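Local coordinates for cutinase-like protein (Cryptococcus sp., PDB 2CZQ) that probably hydrolyses carboxylic esters, as a cutinase-like enzyme of the alpha/beta hydrolase fold, at residues Y9-T14 with C78-G83. Residues are numbered along the deposited sequence; the frame is centred on the assembly and turned at random.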
loop_
_atom_site.group_PDB
_atom_site.type_symbol
_atom_site.label_atom_id
_atom_site.label_comp_id
_atom_site.label_asym_id
_atom_site.label_seq_id
_atom_site.Cartn_x
_atom_site.Cartn_y
_atom_site.Cartn_z
ATOM N N TYR A 9 9.491 2.800 13.132
ATOM C CA TYR A 9 8.885 2.730 11.812
ATOM C C TYR A 9 7.472 3.284 11.827
ATOM O O TYR A 9 6.828 3.363 12.874
ATOM C CB TYR A 9 8.903 1.288 11.272
ATOM C CG TYR A 9 8.029 0.350 12.061
ATOM C CD1 TYR A 9 8.529 -0.324 13.174
ATOM C CD2 TYR A 9 6.695 0.154 11.713
ATOM C CE1 TYR A 9 7.726 -1.174 13.915
ATOM C CE2 TYR A 9 5.882 -0.692 12.440
ATOM C CZ TYR A 9 6.398 -1.351 13.541
ATOM O OH TYR A 9 5.570 -2.172 14.262
ATOM N N VAL A 10 7.004 3.663 10.644
ATOM C CA VAL A 10 5.660 4.186 10.472
ATOM C C VAL A 10 4.977 3.405 9.359
ATOM O O VAL A 10 5.547 3.213 8.276
ATOM C CB VAL A 10 5.660 5.689 10.124
ATOM C CG1 VAL A 10 4.249 6.248 10.167
ATOM C CG2 VAL A 10 6.560 6.466 11.069
ATOM N N LEU A 11 3.760 2.961 9.653
ATOM C CA LEU A 11 2.878 2.348 8.672
ATOM C C LEU A 11 1.962 3.458 8.184
ATOM O O LEU A 11 1.020 3.850 8.873
ATOM C CB LEU A 11 2.087 1.199 9.310
ATOM C CG LEU A 11 2.923 0.158 10.070
ATOM C CD1 LEU A 11 2.030 -0.852 10.770
ATOM C CD2 LEU A 11 3.909 -0.553 9.149
ATOM N N ILE A 12 2.296 4.014 7.024
ATOM C CA ILE A 12 1.518 5.093 6.440
ATOM C C ILE A 12 0.459 4.439 5.576
ATOM O O ILE A 12 0.791 3.747 4.611
ATOM C CB ILE A 12 2.415 6.022 5.583
ATOM C CG1 ILE A 12 3.432 6.767 6.458
ATOM C CG2 ILE A 12 1.556 6.998 4.760
ATOM C CD1 ILE A 12 4.472 7.563 5.679
ATOM N N ASN A 13 -0.806 4.644 5.927
ATOM C CA ASN A 13 -1.887 4.027 5.172
ATOM C C ASN A 13 -2.854 5.062 4.638
ATOM O O ASN A 13 -3.260 5.985 5.356
ATOM C CB ASN A 13 -2.605 2.940 5.988
ATOM C CG ASN A 13 -3.534 3.506 7.047
ATOM O OD1 ASN A 13 -4.754 3.534 6.862
ATOM N ND2 ASN A 13 -2.967 3.963 8.160
ATOM N N THR A 14 -3.199 4.901 3.363
ATOM C CA THR A 14 -4.103 5.801 2.673
ATOM C C THR A 14 -5.361 5.028 2.300
ATOM O O THR A 14 -5.301 3.984 1.637
ATOM C CB THR A 14 -3.419 6.396 1.439
ATOM O OG1 THR A 14 -2.170 6.974 1.833
ATOM C CG2 THR A 14 -4.226 7.562 0.877
ATOM N N CYS A 78 12.095 3.938 9.284
ATOM C CA CYS A 78 11.618 3.100 8.191
ATOM C C CYS A 78 10.134 3.303 7.956
ATOM O O CYS A 78 9.384 3.590 8.889
ATOM C CB CYS A 78 11.837 1.642 8.530
ATOM S SG CYS A 78 13.550 1.204 8.857
ATOM N N TYR A 79 9.709 3.101 6.713
ATOM C CA TYR A 79 8.300 3.191 6.350
ATOM C C TYR A 79 7.807 1.965 5.611
ATOM O O TYR A 79 8.543 1.365 4.811
ATOM C CB TYR A 79 8.063 4.389 5.431
ATOM C CG TYR A 79 8.443 5.703 6.045
ATOM C CD1 TYR A 79 7.658 6.277 7.033
ATOM C CD2 TYR A 79 9.597 6.365 5.651
ATOM C CE1 TYR A 79 8.002 7.479 7.613
ATOM C CE2 TYR A 79 9.959 7.578 6.228
ATOM C CZ TYR A 79 9.152 8.126 7.211
ATOM O OH TYR A 79 9.476 9.326 7.792
ATOM N N ILE A 80 6.543 1.631 5.855
ATOM C CA ILE A 80 5.764 0.823 4.919
ATOM C C ILE A 80 4.638 1.727 4.436
ATOM O O ILE A 80 3.947 2.347 5.247
ATOM C CB ILE A 80 5.166 -0.436 5.589
ATOM C CG1 ILE A 80 6.252 -1.312 6.233
ATOM C CG2 ILE A 80 4.311 -1.226 4.585
ATOM C CD1 ILE A 80 7.229 -1.965 5.261
ATOM N N LEU A 81 4.462 1.822 3.121
ATOM C CA LEU A 81 3.345 2.569 2.548
ATOM C C LEU A 81 2.246 1.600 2.143
ATOM O O LEU A 81 2.504 0.646 1.405
ATOM C CB LEU A 81 3.779 3.384 1.327
ATOM C CG LEU A 81 5.008 4.280 1.490
ATOM C CD1 LEU A 81 5.237 5.087 0.222
ATOM C CD2 LEU A 81 4.896 5.185 2.710
ATOM N N GLN A 82 1.035 1.856 2.629
ATOM C CA GLN A 82 -0.115 0.997 2.387
ATOM C C GLN A 82 -1.203 1.826 1.742
ATOM O O GLN A 82 -1.469 2.943 2.179
ATOM C CB GLN A 82 -0.633 0.436 3.707
ATOM C CG GLN A 82 0.399 -0.361 4.486
ATOM C CD GLN A 82 -0.028 -0.656 5.911
ATOM O OE1 GLN A 82 -0.682 0.168 6.550
ATOM N NE2 GLN A 82 0.352 -1.831 6.414
ATOM N N GLY A 83 -1.856 1.285 0.717
ATOM C CA GLY A 83 -2.950 1.997 0.089
ATOM C C GLY A 83 -4.038 1.071 -0.401
ATOM O O GLY A 83 -3.746 0.013 -0.967
HETATM O O HOH W 1 -0.038 5.301 1.564
#
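Ile12 slants across the Tyr79 ring and lies beside Leu81 on one face of a parallel strand pair. Its CG1 is anti to the carbonyl carbon (chi1 -66°) and the chain runs on extended. This carries Ile12 CD1 back to Tyr79 CD1, 3.7 Å away, at an oblique approach. Ile12 CD1 also meets Leu81 CD2 at 3.8 Å, and these two side chains run side by side. Val10 lies alongside Tyr79, with Val10 CB 3.7 Å from Tyr79 CD1. Helix 57-73 packs on this face through Arg66 and Ile67.

On the other face, Leu11 CD2 rests on Ile80 CB at 3.8 Å, the two side chains pointing the same way. Gln82 reaches across to Asn13, its OE1 3.4 Å from Asn13 CB, while its NE2 hydrogen-bonds to Asn31 OD1 of helix 28-37. The Asn13 amide leads away and hydrogen-bonds to Asn45 OD1 through ND2 and to Ser24 N through OD1.

Five backbone hydrogen bonds join the strands, from Val10 N to Cys78 O through Thr14 N to Gln82 O. Gln82 O also accepts from a water, at 2.8 Å, that hydrogen-bonds to Thr14 OG1. Thr14 OG1 also hydrogen-bonds to Thr46 OG1. Cys78 is disulfide-bonded to Cys6. The pair is part of the central parallel sheet of an alpha/beta hydrolase, with helices on both faces. Strand 78-84 leads into the probable nucleophile elbow, where Gly83 opens the GxSxG pattern around Ser85.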